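Local coordinates for sister chromatid cohesion protein (Chaetomium thermophilum, PDB 5T8V) that probably loads cohesin onto chromatin, as the helical-repeat loader Scc2 of which this chain is the large C-terminal part, at residues Asp480-Leu486 and Lys586-Gln592; Leu734-Gln738 and Asn791-Val796; Thr1368-Met1372 and Ile1431-Leu1435. One frame throughout, in Å; residues are numbered along the deposited sequence.

Interaction 1. Residues Asp480-Leu486 and Lys586-Gln592; sequences DELSLFL and KDVSPLQ
The side chain of Q592 lies across the first turn of helix 481-494, covering S483 and the flank of L482. It does so from within a capping box: S589 is the N-cap of helix 590-602, Q592 N donates to S589 OG (3.2 Å), and Q592 OE1 accepts from S589 N (3.2 Å). The rotamer of Q592, chi1 near -71° and chi2 trans, leaves OE1 on S589 N and points NE2 at S483 OG. Two helix starts of the HEAT-repeat protein thus meet side by side, nearest at the CA atoms of S483 and Q592, 6.7 Å apart.

K586-S589 approach in extended conformation and turn helical at P590. In the other segment D480 is also extended (phi/psi -150/128) and caps helix 481-494: its OD1 accepts from S483 N at 3.2 Å and, weakly, from L482 N at 2.8 Å. With chi1 trans, D480 also places OD2 3.1 Å from Q592 NE2. S483 adopts the m rotamer, which turns its hydroxyl to the amide of Q592.

The leucines pack alongside. L482 (t, p) sets CD2 in van der Waals contact with Q592 OE1 (3.6 Å) and in apolar contact with V588 CG2 (4.4 Å). One turn on, L486 CD1 touches Q592 O (3.6 Å) and, carbon to carbon, Q592 CB (4.1 Å). At the exposed margin poorly ordered K586, chi1 m and then trans from chi2 to chi4, forms a salt bridge, NZ to E481 OE2 at 2.8 Å. The clear hydrogen bond between the segments is Q592 NE2 to S483 OG, 3.0 Å, with an N-H...O angle of 164°.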
loop_
_atom_site.group_PDB
_atom_site.type_symbol
_atom_site.label_atom_id
_atom_site.label_comp_id
_atom_site.label_asym_id
_atom_site.label_seq_id
_atom_site.Cartn_x
_atom_site.Cartn_y
_atom_site.Cartn_z
ATOM N N ASP A 480 -13.777 -3.015 -42.559
ATOM C CA ASP A 480 -14.385 -4.335 -42.475
ATOM C C ASP A 480 -15.660 -4.231 -41.651
ATOM O O ASP A 480 -15.637 -3.708 -40.534
ATOM C CB ASP A 480 -13.406 -5.339 -41.853
ATOM C CG ASP A 480 -13.950 -6.751 -41.818
ATOM O OD1 ASP A 480 -15.090 -6.950 -41.347
ATOM O OD2 ASP A 480 -13.228 -7.667 -42.264
ATOM N N GLU A 481 -16.766 -4.732 -42.207
ATOM C CA GLU A 481 -18.057 -4.620 -41.534
ATOM C C GLU A 481 -18.007 -5.263 -40.155
ATOM O O GLU A 481 -18.406 -4.654 -39.152
ATOM C CB GLU A 481 -19.155 -5.272 -42.377
ATOM C CG GLU A 481 -19.098 -4.963 -43.864
ATOM C CD GLU A 481 -20.233 -5.605 -44.628
ATOM O OE1 GLU A 481 -21.399 -5.468 -44.198
ATOM O OE2 GLU A 481 -19.954 -6.260 -45.655
ATOM N N LEU A 482 -17.520 -6.504 -40.088
ATOM C CA LEU A 482 -17.427 -7.189 -38.806
ATOM C C LEU A 482 -16.525 -6.430 -37.845
ATOM O O LEU A 482 -16.851 -6.289 -36.662
ATOM C CB LEU A 482 -16.914 -8.615 -39.004
ATOM C CG LEU A 482 -16.736 -9.441 -37.725
ATOM C CD1 LEU A 482 -18.047 -9.580 -36.967
ATOM C CD2 LEU A 482 -16.166 -10.807 -38.052
ATOM N N SER A 483 -15.385 -5.931 -38.330
ATOM C CA SER A 483 -14.492 -5.175 -37.459
ATOM C C SER A 483 -15.192 -3.949 -36.891
ATOM O O SER A 483 -14.998 -3.602 -35.721
ATOM C CB SER A 483 -13.231 -4.764 -38.216
ATOM O OG SER A 483 -12.518 -5.901 -38.671
ATOM N N LEU A 484 -16.012 -3.278 -37.701
ATOM C CA LEU A 484 -16.760 -2.127 -37.204
ATOM C C LEU A 484 -17.750 -2.548 -36.127
ATOM O O LEU A 484 -17.800 -1.952 -35.042
ATOM C CB LEU A 484 -17.482 -1.431 -38.362
ATOM C CG LEU A 484 -16.610 -0.739 -39.414
ATOM C CD1 LEU A 484 -17.471 -0.206 -40.547
ATOM C CD2 LEU A 484 -15.796 0.386 -38.801
ATOM N N PHE A 485 -18.550 -3.579 -36.409
ATOM C CA PHE A 485 -19.516 -4.059 -35.424
ATOM C C PHE A 485 -18.827 -4.408 -34.111
ATOM O O PHE A 485 -19.265 -3.990 -33.033
ATOM C CB PHE A 485 -20.263 -5.270 -35.981
ATOM C CG PHE A 485 -21.294 -5.828 -35.046
ATOM C CD1 PHE A 485 -22.579 -5.317 -35.027
ATOM C CD2 PHE A 485 -20.981 -6.869 -34.190
ATOM C CE1 PHE A 485 -23.532 -5.832 -34.169
ATOM C CE2 PHE A 485 -21.927 -7.387 -33.331
ATOM C CZ PHE A 485 -23.204 -6.869 -33.321
ATOM N N LEU A 486 -17.735 -5.170 -34.187
ATOM C CA LEU A 486 -16.999 -5.542 -32.987
ATOM C C LEU A 486 -16.415 -4.326 -32.287
ATOM O O LEU A 486 -16.293 -4.322 -31.060
ATOM C CB LEU A 486 -15.880 -6.522 -33.337
ATOM C CG LEU A 486 -16.289 -7.894 -33.869
ATOM C CD1 LEU A 486 -15.053 -8.662 -34.309
ATOM C CD2 LEU A 486 -17.065 -8.680 -32.822
ATOM N N LYS A 586 -18.765 -15.442 -43.709
ATOM C CA LYS A 586 -17.464 -14.938 -44.110
ATOM C C LYS A 586 -16.369 -15.549 -43.236
ATOM O O LYS A 586 -16.627 -16.144 -42.186
ATOM C CB LYS A 586 -17.430 -13.414 -44.014
ATOM C CG LYS A 586 -18.451 -12.720 -44.901
ATOM C CD LYS A 586 -18.437 -11.215 -44.697
ATOM C CE LYS A 586 -19.429 -10.521 -45.619
ATOM N NZ LYS A 586 -19.428 -9.043 -45.434
ATOM N N ASP A 587 -15.128 -15.396 -43.687
ATOM C CA ASP A 587 -13.987 -15.894 -42.936
ATOM C C ASP A 587 -13.604 -14.892 -41.855
ATOM O O ASP A 587 -13.570 -13.682 -42.093
ATOM C CB ASP A 587 -12.803 -16.151 -43.869
ATOM C CG ASP A 587 -11.701 -16.957 -43.206
ATOM O OD1 ASP A 587 -11.787 -18.203 -43.221
ATOM O OD2 ASP A 587 -10.749 -16.348 -42.674
ATOM N N VAL A 588 -13.324 -15.406 -40.659
ATOM C CA VAL A 588 -12.996 -14.583 -39.500
ATOM C C VAL A 588 -11.498 -14.669 -39.256
ATOM O O VAL A 588 -10.926 -15.767 -39.228
ATOM C CB VAL A 588 -13.783 -15.035 -38.257
ATOM C CG1 VAL A 588 -13.479 -14.132 -37.068
ATOM C CG2 VAL A 588 -15.272 -15.048 -38.549
ATOM N N SER A 589 -10.862 -13.519 -39.078
ATOM C CA SER A 589 -9.440 -13.488 -38.791
ATOM C C SER A 589 -9.193 -13.780 -37.314
ATOM O O SER A 589 -10.034 -13.469 -36.465
ATOM C CB SER A 589 -8.855 -12.128 -39.145
ATOM O OG SER A 589 -9.523 -11.098 -38.440
ATOM N N PRO A 590 -8.044 -14.371 -36.974
ATOM C CA PRO A 590 -7.771 -14.645 -35.554
ATOM C C PRO A 590 -7.873 -13.405 -34.687
ATOM O O PRO A 590 -8.168 -13.512 -33.490
ATOM C CB PRO A 590 -6.348 -15.221 -35.572
ATOM C CG PRO A 590 -5.757 -14.759 -36.857
ATOM C CD PRO A 590 -6.889 -14.691 -37.828
ATOM N N LEU A 591 -7.646 -12.226 -35.263
ATOM C CA LEU A 591 -7.821 -10.986 -34.516
ATOM C C LEU A 591 -9.298 -10.720 -34.250
ATOM O O LEU A 591 -9.691 -10.403 -33.121
ATOM C CB LEU A 591 -7.192 -9.825 -35.288
ATOM C CG LEU A 591 -6.766 -8.607 -34.473
ATOM C CD1 LEU A 591 -5.570 -8.942 -33.597
ATOM C CD2 LEU A 591 -6.449 -7.444 -35.399
ATOM N N GLN A 592 -10.135 -10.852 -35.282
ATOM C CA GLN A 592 -11.571 -10.677 -35.097
ATOM C C GLN A 592 -12.126 -11.702 -34.116
ATOM O O GLN A 592 -13.007 -11.385 -33.306
ATOM C CB GLN A 592 -12.290 -10.785 -36.439
ATOM C CG GLN A 592 -12.059 -9.609 -37.361
ATOM C CD GLN A 592 -12.666 -9.822 -38.732
ATOM O OE1 GLN A 592 -12.805 -10.955 -39.193
ATOM N NE2 GLN A 592 -13.036 -8.729 -39.391
#

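Interaction 2. Residues Leu734-Gln738 and Asn791-Val796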
loop_
_atom_site.group_PDB
_atom_site.type_symbol
_atom_site.label_atom_id
_atom_site.label_comp_id
_atom_site.label_asym_id
_atom_site.label_seq_id
_atom_site.Cartn_x
_atom_site.Cartn_y
_atom_site.Cartn_z
ATOM N N LEU A 734 12.226 22.966 3.039
ATOM C CA LEU A 734 12.923 23.889 3.924
ATOM C C LEU A 734 12.409 23.772 5.353
ATOM O O LEU A 734 13.200 23.762 6.302
ATOM C CB LEU A 734 12.778 25.320 3.411
ATOM C CG LEU A 734 13.750 25.723 2.297
ATOM C CD1 LEU A 734 13.278 26.966 1.555
ATOM C CD2 LEU A 734 15.141 25.960 2.872
ATOM N N HIS A 735 11.090 23.663 5.530
ATOM C CA HIS A 735 10.549 23.460 6.871
ATOM C C HIS A 735 11.133 22.218 7.529
ATOM O O HIS A 735 11.201 22.143 8.761
ATOM C CB HIS A 735 9.025 23.352 6.824
ATOM C CG HIS A 735 8.317 24.614 7.200
ATOM N ND1 HIS A 735 7.876 25.528 6.266
ATOM C CD2 HIS A 735 7.973 25.117 8.409
ATOM C CE1 HIS A 735 7.291 26.538 6.885
ATOM N NE2 HIS A 735 7.337 26.313 8.185
ATOM N N ARG A 736 11.557 21.236 6.735
ATOM C CA ARG A 736 12.090 19.992 7.273
ATOM C C ARG A 736 13.585 20.057 7.570
ATOM O O ARG A 736 14.208 19.010 7.773
ATOM C CB ARG A 736 11.801 18.840 6.306
ATOM C CG ARG A 736 10.319 18.538 6.133
ATOM C CD ARG A 736 9.822 17.522 7.156
ATOM N NE ARG A 736 10.026 17.952 8.537
ATOM C CZ ARG A 736 9.179 18.711 9.227
ATOM N NH1 ARG A 736 8.052 19.142 8.675
ATOM N NH2 ARG A 736 9.460 19.043 10.479
ATOM N N VAL A 737 14.176 21.254 7.605
ATOM C CA VAL A 737 15.574 21.369 8.014
ATOM C C VAL A 737 15.691 21.351 9.533
ATOM O O VAL A 737 16.695 20.875 10.076
ATOM C CB VAL A 737 16.208 22.638 7.419
ATOM C CG1 VAL A 737 17.651 22.799 7.896
ATOM C CG2 VAL A 737 16.158 22.595 5.900
ATOM N N GLN A 738 14.687 21.866 10.238
ATOM C CA GLN A 738 14.646 21.813 11.699
ATOM C C GLN A 738 13.762 20.654 12.159
ATOM O O GLN A 738 12.785 20.822 12.889
ATOM C CB GLN A 738 14.156 23.143 12.262
ATOM C CG GLN A 738 15.132 24.293 12.068
ATOM C CD GLN A 738 14.603 25.603 12.615
ATOM O OE1 GLN A 738 13.396 25.775 12.790
ATOM N NE2 GLN A 738 15.507 26.536 12.894
ATOM N N ASN A 791 14.432 32.228 8.862
ATOM C CA ASN A 791 15.561 31.751 9.651
ATOM C C ASN A 791 16.099 30.437 9.099
ATOM O O ASN A 791 17.318 30.214 9.059
ATOM C CB ASN A 791 15.132 31.588 11.111
ATOM C CG ASN A 791 16.215 30.978 11.975
ATOM O OD1 ASN A 791 16.296 29.757 12.120
ATOM N ND2 ASN A 791 17.052 31.826 12.563
ATOM N N VAL A 792 15.203 29.563 8.643
ATOM C CA VAL A 792 15.619 28.239 8.191
ATOM C C VAL A 792 16.507 28.360 6.961
ATOM O O VAL A 792 17.625 27.834 6.928
ATOM C CB VAL A 792 14.394 27.351 7.913
ATOM C CG1 VAL A 792 14.829 25.917 7.750
ATOM C CG2 VAL A 792 13.360 27.460 9.036
ATOM N N LEU A 793 16.024 29.057 5.929
ATOM C CA LEU A 793 16.834 29.263 4.732
ATOM C C LEU A 793 18.157 29.935 5.075
ATOM O O LEU A 793 19.196 29.620 4.482
ATOM C CB LEU A 793 16.060 30.095 3.707
ATOM C CG LEU A 793 16.840 30.556 2.471
ATOM C CD1 LEU A 793 17.574 29.400 1.810
ATOM C CD2 LEU A 793 15.904 31.210 1.468
ATOM N N ASP A 794 18.141 30.864 6.033
ATOM C CA ASP A 794 19.387 31.469 6.489
ATOM C C ASP A 794 20.369 30.400 6.949
ATOM O O ASP A 794 21.527 30.372 6.514
ATOM C CB ASP A 794 19.104 32.465 7.615
ATOM C CG ASP A 794 20.370 33.011 8.244
ATOM O OD1 ASP A 794 21.393 33.108 7.535
ATOM O OD2 ASP A 794 20.342 33.341 9.449
ATOM N N LYS A 795 19.919 29.496 7.822
ATOM C CA LYS A 795 20.815 28.454 8.310
ATOM C C LYS A 795 21.186 27.446 7.227
ATOM O O LYS A 795 22.228 26.792 7.342
ATOM C CB LYS A 795 20.187 27.741 9.508
ATOM C CG LYS A 795 20.233 28.563 10.790
ATOM C CD LYS A 795 21.651 28.655 11.356
ATOM C CE LYS A 795 21.823 29.873 12.255
ATOM N NZ LYS A 795 21.875 31.148 11.479
ATOM N N VAL A 796 20.370 27.303 6.182
ATOM C CA VAL A 796 20.766 26.475 5.045
ATOM C C VAL A 796 21.923 27.129 4.301
ATOM O O VAL A 796 22.921 26.477 3.971
ATOM C CB VAL A 796 19.568 26.227 4.111
ATOM C CG1 VAL A 796 19.992 25.410 2.892
ATOM C CG2 VAL A 796 18.450 25.513 4.851
#
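L734-Q738 carries the chain out of helix 723-735, R736 being the first residue to leave helical phi/psi, while N791-V796 forms the opening turns of helix 791-801. The turn after the first helix is closed by V737 N to L734 O (3.0 Å); in the second segment K795 N and V796 N bond back to N791 O and V792 O. The CA atoms of L734 and V792 come within 6.7 Å.

V792 fits against the turn: its CG1 lies 3.1 Å from L734 O and 3.6 Å from V737 CB. One helical turn later V796 continues the same face, its CG2 3.9 Å from both L734 CD2 and V737 CG2. L734 CD2 also reaches L793 CB at 4.3 Å. I752 of helix 742-755 touches both L734 and V737, so these two side chains join helix 791-801 to helix 742-755 as well. At the exposed margin Q738 NE2 stands 3.4 Å from N791 OD1.

This is a largely aliphatic contact, with V792 also set against the carbonyl of L734 and no clear hydrogen bond across it: packing of valine and leucine holds the end of helix 723-735 against the start of helix 791-801, within the PDS5-like region, as between neighbouring repeats of an alpha-solenoid.

Interaction 3. Residues Thr1368-Met1372 and Ile1431-Leu1435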
loop_
_atom_site.group_PDB
_atom_site.type_symbol
_atom_site.label_atom_id
_atom_site.label_comp_id
_atom_site.label_asym_id
_atom_site.label_seq_id
_atom_site.Cartn_x
_atom_site.Cartn_y
_atom_site.Cartn_z
ATOM N N THR A 1368 -18.845 7.091 52.602
ATOM C CA THR A 1368 -19.027 6.986 51.161
ATOM C C THR A 1368 -17.806 7.537 50.434
ATOM O O THR A 1368 -17.273 6.899 49.518
ATOM C CB THR A 1368 -20.291 7.733 50.747
ATOM O OG1 THR A 1368 -21.423 7.206 51.454
ATOM C CG2 THR A 1368 -20.530 7.609 49.232
ATOM N N ALA A 1369 -17.348 8.725 50.841
ATOM C CA ALA A 1369 -16.085 9.261 50.345
ATOM C C ALA A 1369 -14.971 8.235 50.474
ATOM O O ALA A 1369 -14.249 7.955 49.510
ATOM C CB ALA A 1369 -15.722 10.533 51.113
ATOM N N ALA A 1370 -14.813 7.668 51.671
ATOM C CA ALA A 1370 -13.824 6.617 51.872
ATOM C C ALA A 1370 -13.988 5.513 50.835
ATOM O O ALA A 1370 -13.057 5.198 50.088
ATOM C CB ALA A 1370 -13.950 6.053 53.289
ATOM N N SER A 1371 -15.190 4.935 50.759
ATOM C CA SER A 1371 -15.430 3.781 49.898
ATOM C C SER A 1371 -15.053 4.073 48.450
ATOM O O SER A 1371 -14.249 3.352 47.848
ATOM C CB SER A 1371 -16.898 3.359 49.995
ATOM O OG SER A 1371 -17.250 3.009 51.323
ATOM N N MET A 1372 -15.637 5.125 47.871
ATOM C CA MET A 1372 -15.422 5.457 46.464
ATOM C C MET A 1372 -13.963 5.303 46.060
ATOM O O MET A 1372 -13.659 4.770 44.988
ATOM C CB MET A 1372 -15.879 6.887 46.177
ATOM C CG MET A 1372 -17.382 7.064 46.091
ATOM S SD MET A 1372 -17.821 8.726 45.546
ATOM C CE MET A 1372 -17.118 9.705 46.864
ATOM N N ILE A 1431 -18.770 5.406 39.833
ATOM C CA ILE A 1431 -18.339 5.330 41.225
ATOM C C ILE A 1431 -18.158 6.729 41.796
ATOM O O ILE A 1431 -18.541 7.006 42.939
ATOM C CB ILE A 1431 -17.043 4.503 41.338
ATOM C CG1 ILE A 1431 -17.270 3.074 40.828
ATOM C CG2 ILE A 1431 -16.549 4.465 42.783
ATOM C CD1 ILE A 1431 -15.995 2.352 40.452
ATOM N N MET A 1432 -17.584 7.635 41.004
ATOM C CA MET A 1432 -17.299 8.997 41.438
ATOM C C MET A 1432 -18.521 9.905 41.391
ATOM O O MET A 1432 -18.376 11.121 41.556
ATOM C CB MET A 1432 -16.177 9.587 40.581
ATOM C CG MET A 1432 -14.844 8.876 40.754
ATOM S SD MET A 1432 -14.105 9.173 42.373
ATOM C CE MET A 1432 -12.740 8.016 42.341
ATOM N N GLY A 1433 -19.712 9.350 41.164
ATOM C CA GLY A 1433 -20.947 10.099 41.278
ATOM C C GLY A 1433 -21.771 9.781 42.506
ATOM O O GLY A 1433 -22.922 10.229 42.591
ATOM N N ALA A 1434 -21.229 9.037 43.475
ATOM C CA ALA A 1434 -22.024 8.607 44.620
ATOM C C ALA A 1434 -22.394 9.785 45.514
ATOM O O ALA A 1434 -23.555 9.931 45.913
ATOM C CB ALA A 1434 -21.263 7.546 45.416
ATOM N N LEU A 1435 -21.423 10.633 45.846
ATOM C CA LEU A 1435 -21.669 11.759 46.743
ATOM C C LEU A 1435 -22.398 12.910 46.076
ATOM O O LEU A 1435 -22.450 14.005 46.650
ATOM C CB LEU A 1435 -20.348 12.261 47.333
ATOM C CG LEU A 1435 -19.678 11.327 48.339
ATOM C CD1 LEU A 1435 -18.455 11.988 48.951
ATOM C CD2 LEU A 1435 -20.627 10.915 49.430
#
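T1368 opens the buried face of helix 1364-1387 that meets segment I1431-L1435. Its methyl CG2 presses against L1435 CD2 at 3.3 Å and A1434 CB at 3.9 Å, while its hydroxyl serves another purpose: OG1 is hydrogen-bonded to M1442 O of the following helix 1439-1452 and to L1364 O of its own. A1369, next along, is set sideways to the other segment, but its CB still lies 3.8 Å from L1435 CD1. A1370 and S1371 face other neighbours: A1370 touches F1258 and V1312, and S1371 touches I1316, C1446 and L1449, with its OG bonded back to L1367 O.

M1372, one turn after T1368, buries the most surface. Its side chain runs along the second segment, so that SD lies 3.2 Å from I1431 O, 4.1 Å from M1432 CA and 3.6 Å from A1434 CB, and CE ends 3.4 Å from L1435 CD1. Nearer its backbone, M1372 CB meets I1431 CG2 at 4.2 Å. The partner is compact because I1431-A1434 forms a type I beta turn, with a weak A1434 N to I1431 O bond of 3.4 Å; this fold brings A1434 and L1435 back toward the helix. L1435 is poorly ordered, although it also packs on R1365 and P1270.

No hydrogen bond crosses between the segments. The short connection from helix 1422-1431 to helix 1439-1452 packs on helix 1364-1387 near the C-terminal end of the chain, an arrangement consistent with the helix-to-helix packing of a helical-repeat protein.

How the interactions relate
The three contacts follow one another along the chain, each closing before the next begins, and none touches another. Centres of interactions 1 and 2 are 65 Å apart, those of 2 and 3 55 Å, and those of 1 and 3 87 Å, so the lines from interaction 2 to the other two centres make nearly a right angle. Interactions 1 and 3 lie on opposite sides of the chain's centre, with nearest atoms about 72 Å apart; even the closest pair, 2 and 3, stays about 40 Å apart. Each joins helix ends or turns within its own part of this elongated, curved molecule: a glutamine amide bond, a salt bridge and leucine contacts in 1, mainly apolar packing in 2 and 3.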